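Local coordinates for T-cell surface glycoprotein CD1A1 antigen (Gallus gallus, PDB 3JVG) that probably presents lipid antigens at the cell surface to T cells, as its CD1 relatives do, from a groove in its MHC-I-like domain, at residues Leu10-Thr15 with Phe91-Gly96. Numbering follows the deposited sequence.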
loop_
_atom_site.group_PDB
_atom_site.type_symbol
_atom_site.label_atom_id
_atom_site.label_comp_id
_atom_site.label_asym_id
_atom_site.label_seq_id
_atom_site.Cartn_x
_atom_site.Cartn_y
_atom_site.Cartn_z
ATOM N N LEU A 10 8.089 -3.019 -8.808
ATOM C CA LEU A 10 9.173 -2.430 -8.049
ATOM C C LEU A 10 8.867 -0.968 -7.868
ATOM O O LEU A 10 8.647 -0.243 -8.865
ATOM C CB LEU A 10 10.497 -2.567 -8.795
ATOM C CG LEU A 10 10.951 -4.004 -9.143
ATOM C CD1 LEU A 10 12.254 -3.945 -9.968
ATOM C CD2 LEU A 10 11.158 -4.872 -7.844
ATOM N N LEU A 11 8.936 -0.523 -6.626
ATOM C CA LEU A 11 8.653 0.847 -6.266
ATOM C C LEU A 11 9.933 1.491 -5.730
ATOM O O LEU A 11 10.693 0.900 -4.901
ATOM C CB LEU A 11 7.617 0.820 -5.159
ATOM C CG LEU A 11 6.195 0.310 -5.436
ATOM C CD1 LEU A 11 5.293 0.574 -4.178
ATOM C CD2 LEU A 11 5.522 0.972 -6.815
ATOM N N HIS A 12 10.181 2.709 -6.137
ATOM C CA HIS A 12 11.319 3.442 -5.606
ATOM C C HIS A 12 10.864 4.873 -5.291
ATOM O O HIS A 12 9.929 5.423 -5.939
ATOM C CB HIS A 12 12.437 3.363 -6.642
ATOM C CG HIS A 12 13.283 4.604 -6.795
ATOM N ND1 HIS A 12 12.966 5.617 -7.688
ATOM C CD2 HIS A 12 14.490 4.939 -6.263
ATOM C CE1 HIS A 12 13.917 6.537 -7.664
ATOM N NE2 HIS A 12 14.846 6.158 -6.799
ATOM N N PHE A 13 11.450 5.473 -4.262
ATOM C CA PHE A 13 11.183 6.896 -4.027
ATOM C C PHE A 13 12.412 7.548 -3.493
ATOM O O PHE A 13 13.268 6.875 -2.896
ATOM C CB PHE A 13 10.018 7.163 -3.088
ATOM C CG PHE A 13 10.091 6.433 -1.743
ATOM C CD1 PHE A 13 10.595 7.079 -0.613
ATOM C CD2 PHE A 13 9.573 5.139 -1.611
ATOM C CE1 PHE A 13 10.642 6.458 0.603
ATOM C CE2 PHE A 13 9.606 4.480 -0.368
ATOM C CZ PHE A 13 10.141 5.146 0.730
ATOM N N ALA A 14 12.496 8.866 -3.703
ATOM C CA ALA A 14 13.668 9.650 -3.306
ATOM C C ALA A 14 13.280 11.072 -2.937
ATOM O O ALA A 14 12.629 11.793 -3.712
ATOM C CB ALA A 14 14.708 9.650 -4.422
ATOM N N THR A 15 13.659 11.477 -1.741
ATOM C CA THR A 15 13.508 12.856 -1.361
ATOM C C THR A 15 14.861 13.537 -1.556
ATOM O O THR A 15 15.850 13.224 -0.859
ATOM C CB THR A 15 13.102 12.997 0.140
ATOM O OG1 THR A 15 11.925 12.240 0.388
ATOM C CG2 THR A 15 12.829 14.412 0.456
ATOM N N PHE A 91 10.947 12.408 -6.084
ATOM C CA PHE A 91 10.711 11.577 -7.243
ATOM C C PHE A 91 10.318 10.199 -6.770
ATOM O O PHE A 91 10.770 9.758 -5.696
ATOM C CB PHE A 91 11.935 11.476 -8.128
ATOM C CG PHE A 91 12.096 12.595 -9.068
ATOM C CD1 PHE A 91 12.831 13.710 -8.703
ATOM C CD2 PHE A 91 11.521 12.533 -10.330
ATOM C CE1 PHE A 91 12.996 14.816 -9.602
ATOM C CE2 PHE A 91 11.677 13.577 -11.272
ATOM C CZ PHE A 91 12.420 14.743 -10.908
ATOM N N GLN A 92 9.453 9.565 -7.563
ATOM C CA GLN A 92 9.109 8.175 -7.431
ATOM C C GLN A 92 9.169 7.423 -8.769
ATOM O O GLN A 92 8.991 8.035 -9.871
ATOM C CB GLN A 92 7.715 8.047 -6.774
ATOM C CG GLN A 92 7.573 8.752 -5.419
ATOM C CD GLN A 92 6.115 9.093 -5.121
ATOM O OE1 GLN A 92 5.676 10.193 -5.448
ATOM N NE2 GLN A 92 5.336 8.111 -4.624
ATOM N N SER A 93 9.433 6.111 -8.686
ATOM C CA SER A 93 9.288 5.211 -9.842
ATOM C C SER A 93 8.448 4.035 -9.485
ATOM O O SER A 93 8.563 3.537 -8.374
ATOM C CB SER A 93 10.611 4.559 -10.333
ATOM O OG SER A 93 11.707 5.374 -10.216
ATOM N N SER A 94 7.709 3.530 -10.476
ATOM C CA SER A 94 6.914 2.301 -10.366
ATOM C C SER A 94 7.250 1.556 -11.640
ATOM O O SER A 94 7.049 2.094 -12.746
ATOM C CB SER A 94 5.444 2.661 -10.311
ATOM O OG SER A 94 4.581 1.538 -10.216
ATOM N N ILE A 95 7.795 0.330 -11.512
ATOM C CA ILE A 95 8.308 -0.369 -12.675
ATOM C C ILE A 95 7.923 -1.816 -12.571
ATOM O O ILE A 95 8.110 -2.420 -11.485
ATOM C CB ILE A 95 9.874 -0.310 -12.725
ATOM C CG1 ILE A 95 10.388 1.135 -12.610
ATOM C CG2 ILE A 95 10.388 -0.830 -14.065
ATOM C CD1 ILE A 95 11.964 1.229 -12.674
ATOM N N GLY A 96 7.425 -2.401 -13.660
ATOM C CA GLY A 96 7.001 -3.799 -13.562
ATOM C C GLY A 96 6.219 -4.346 -14.742
ATOM O O GLY A 96 6.254 -3.765 -15.820
#
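His-12 and Ser-93 meet at a hydrogen-bonded pair and are joined three times. Two bonds are backbone, His-12 N to Ser-93 O and Ser-93 N to His-12 O, both 2.9 Å. The third links the side chains: His-12 ND1 and Ser-93 OG stand 2.8 Å apart, the hydroxyl lying at the ring edge near its plane. Ser-93 OG, anti to its own carbonyl carbon (chi1 -35°), also bonds Tyr-71 OH of helix 58-82, and the rings of Tyr-71 and Phe-75 meet His-12 edge-to-face. Leu-10 with Ile-95 and Ala-14 with Phe-91 repeat the paired backbone bonds to either side; Leu-10 N to Ile-95 O is short (2.7 Å) and straight (170°). Between them, at Leu-11/Ser-94 and Phe-13/Gln-92, CA-H groups approach carbonyls, as Gln-92 CA does His-12 O at 3.2 Å.

The side chains of these two pairs occupy the other face of the sheet. Leu-11 CD2 lies 3.6 Å from Ser-94 OG, while Phe-13 CB rests on Gln-92 CG at 3.7 Å. Phe-13 CG sits between its backbone N and carbonyl carbon (chi1 53°), and the ring swings clear of strand 89-99 to meet an aromatic side chain of another protein's chain, probably beta-2-microglobulin, edge-to-face. The Gln-92 amide hydrogen-bonds that same chain through both OE1 and NE2.

Strands 6-18 and 89-99 meet mid-platform. Apart from buried His-12 and Ser-93, the face toward helix 58-82 is apolar, consistent with a groove floor: an unidentified molecule lies about 4 Å from the Ile-95 side chain. The other face offers the partner chain apolar contacts and the Gln-92 amide.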